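Local coordinates for protein S100-A5 (PDB 6WN7), which binds calcium, zinc and copper ions as a homodimeric EF-hand protein of the S100 family, with calcium and copper competing for the same sites, at residues M15-F19 with I70-Y75. The protein carries 2 engineered substitutions. Numbering follows the deposited sequence.
Sequences MVTTF and IDFKEY. With CA (calcium ion), chain L.
Phe-19 reaches from helix 7-23 to the start of helix 72-93, where it fills the corner between Phe-72 and Tyr-75. With chi1 at 178° the ring swings away from the backbone N and out to Ile-70. Over one face stands the edge of Phe-72, a T-shaped pair with planes at 88° and CD1 of Phe-72 3.9 Å from CG of Phe-19; CA of Phe-72 also sits over that face as a CH-pi contact. Against Tyr-75 the roles reverse: CD1 of Phe-19 comes down on the tyrosine face, 3.5 Å from CG of Tyr-75, the planes tilted at 58°, while CB of Phe-19 lies over the same ring. At the far end CZ of Phe-19 is 3.6 Å from O of Ile-70, which lies near the ring plane. With an alanine here, the Phe-72 edge and the Tyr-75 face would probably lose the aromatic partner they share, leaving a gap between the helices. Just beyond, Asp-71 and Glu-74 form a capping box: Glu-74 N gives a nearly straight bond to OD1 of Asp-71, and Asp-71 N donates to OE1 of Glu-74. That OE1 also binds calcium, OE2 being the second ligand, with a water, Asp-63, Asn-65, Asp-67 and the backbone O of Glu-69 completing the shell. The aromatic cluster thus joins the two EF-hands beside a bidentate glutamate characteristic of a calcium-loaded loop.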
loop_
_atom_site.group_PDB
_atom_site.type_symbol
_atom_site.label_atom_id
_atom_site.label_comp_id
_atom_site.label_asym_id
_atom_site.label_seq_id
_atom_site.Cartn_x
_atom_site.Cartn_y
_atom_site.Cartn_z
ATOM N N MET B 15 -0.871 1.771 7.292
ATOM C CA MET B 15 -0.656 0.447 6.728
ATOM C C MET B 15 0.028 -0.455 7.736
ATOM O O MET B 15 -0.300 -1.636 7.848
ATOM C CB MET B 15 0.239 0.536 5.487
ATOM C CG MET B 15 -0.312 1.323 4.340
ATOM S SD MET B 15 -1.872 0.671 3.761
ATOM C CE MET B 15 -2.970 1.737 4.661
ATOM N N VAL B 16 1.001 0.094 8.466
ATOM C CA VAL B 16 1.825 -0.672 9.394
ATOM C C VAL B 16 1.064 -0.985 10.676
ATOM O O VAL B 16 0.989 -2.132 11.108
ATOM C CB VAL B 16 3.134 0.103 9.685
ATOM C CG1 VAL B 16 4.004 -0.628 10.717
ATOM C CG2 VAL B 16 3.899 0.382 8.371
ATOM N N THR B 17 0.525 0.034 11.332
ATOM C CA THR B 17 -0.135 -0.198 12.602
ATOM C C THR B 17 -1.381 -1.051 12.442
ATOM O O THR B 17 -1.713 -1.816 13.349
ATOM C CB THR B 17 -0.457 1.127 13.278
ATOM O OG1 THR B 17 -1.448 1.838 12.533
ATOM C CG2 THR B 17 0.774 1.986 13.350
ATOM N N THR B 18 -2.082 -0.963 11.308
ATOM C CA THR B 18 -3.232 -1.843 11.119
ATOM C C THR B 18 -2.794 -3.303 11.096
ATOM O O THR B 18 -3.356 -4.132 11.805
ATOM C CB THR B 18 -4.014 -1.485 9.854
ATOM O OG1 THR B 18 -4.617 -0.186 9.983
ATOM C CG2 THR B 18 -5.115 -2.527 9.609
ATOM N N PHE B 19 -1.786 -3.632 10.283
ATOM C CA PHE B 19 -1.238 -4.988 10.258
ATOM C C PHE B 19 -0.966 -5.467 11.669
ATOM O O PHE B 19 -1.421 -6.532 12.073
ATOM C CB PHE B 19 0.047 -4.987 9.428
ATOM C CG PHE B 19 0.735 -6.306 9.360
ATOM C CD1 PHE B 19 0.320 -7.283 8.480
ATOM C CD2 PHE B 19 1.806 -6.578 10.171
ATOM C CE1 PHE B 19 0.971 -8.506 8.417
ATOM C CE2 PHE B 19 2.442 -7.801 10.110
ATOM C CZ PHE B 19 2.029 -8.758 9.229
ATOM N N ILE B 70 0.843 -14.889 7.204
ATOM C CA ILE B 70 0.990 -13.790 6.252
ATOM C C ILE B 70 1.890 -12.750 6.895
ATOM O O ILE B 70 1.474 -12.068 7.833
ATOM C CB ILE B 70 -0.368 -13.171 5.892
ATOM C CG1 ILE B 70 -1.320 -14.257 5.411
ATOM C CG2 ILE B 70 -0.220 -12.083 4.846
ATOM C CD1 ILE B 70 -0.751 -15.123 4.332
ATOM N N ASP B 71 3.104 -12.599 6.384
ATOM C CA ASP B 71 4.037 -11.597 6.879
ATOM C C ASP B 71 3.790 -10.267 6.178
ATOM O O ASP B 71 2.964 -10.163 5.280
ATOM C CB ASP B 71 5.484 -12.084 6.750
ATOM C CG ASP B 71 5.950 -12.259 5.306
ATOM O OD1 ASP B 71 5.217 -11.882 4.377
ATOM O OD2 ASP B 71 7.087 -12.760 5.112
ATOM N N PHE B 72 4.485 -9.224 6.614
ATOM C CA PHE B 72 4.152 -7.919 6.068
ATOM C C PHE B 72 4.378 -7.862 4.560
ATOM O O PHE B 72 3.652 -7.172 3.850
ATOM C CB PHE B 72 4.929 -6.820 6.779
ATOM C CG PHE B 72 4.514 -5.445 6.362
ATOM C CD1 PHE B 72 3.379 -4.872 6.880
ATOM C CD2 PHE B 72 5.246 -4.732 5.439
ATOM C CE1 PHE B 72 2.992 -3.626 6.486
ATOM C CE2 PHE B 72 4.855 -3.485 5.049
ATOM C CZ PHE B 72 3.723 -2.936 5.567
ATOM N N LYS B 73 5.367 -8.577 4.046
ATOM C CA LYS B 73 5.618 -8.529 2.609
ATOM C C LYS B 73 4.496 -9.193 1.824
ATOM O O LYS B 73 4.030 -8.662 0.815
ATOM C CB LYS B 73 6.932 -9.216 2.295
ATOM C CG LYS B 73 7.156 -9.449 0.832
ATOM C CD LYS B 73 8.597 -9.795 0.570
ATOM C CE LYS B 73 8.772 -10.231 -0.855
ATOM N NZ LYS B 73 10.100 -10.862 -1.094
ATOM N N GLU B 74 4.063 -10.371 2.265
ATOM C CA GLU B 74 2.899 -11.024 1.667
ATOM C C GLU B 74 1.642 -10.179 1.817
ATOM O O GLU B 74 0.838 -10.079 0.883
ATOM C CB GLU B 74 2.690 -12.368 2.362
ATOM C CG GLU B 74 3.837 -13.336 2.123
ATOM C CD GLU B 74 3.833 -14.571 3.019
ATOM O OE1 GLU B 74 3.365 -14.505 4.166
ATOM O OE2 GLU B 74 4.329 -15.623 2.557
ATOM N N TYR B 75 1.441 -9.572 2.995
ATOM C CA TYR B 75 0.285 -8.702 3.233
ATOM C C TYR B 75 0.327 -7.462 2.359
ATOM O O TYR B 75 -0.713 -6.894 2.032
ATOM C CB TYR B 75 0.238 -8.324 4.723
ATOM C CG TYR B 75 -0.461 -7.028 5.128
ATOM C CD1 TYR B 75 -1.784 -7.033 5.565
ATOM C CD2 TYR B 75 0.218 -5.816 5.141
ATOM C CE1 TYR B 75 -2.427 -5.858 5.963
ATOM C CE2 TYR B 75 -0.411 -4.634 5.540
ATOM C CZ TYR B 75 -1.739 -4.655 5.961
ATOM O OH TYR B 75 -2.377 -3.480 6.381
HETATM CA CA CA L . 3.932 -16.807 4.810
HETATM O O HOH W 1 5.555 -15.956 6.202
#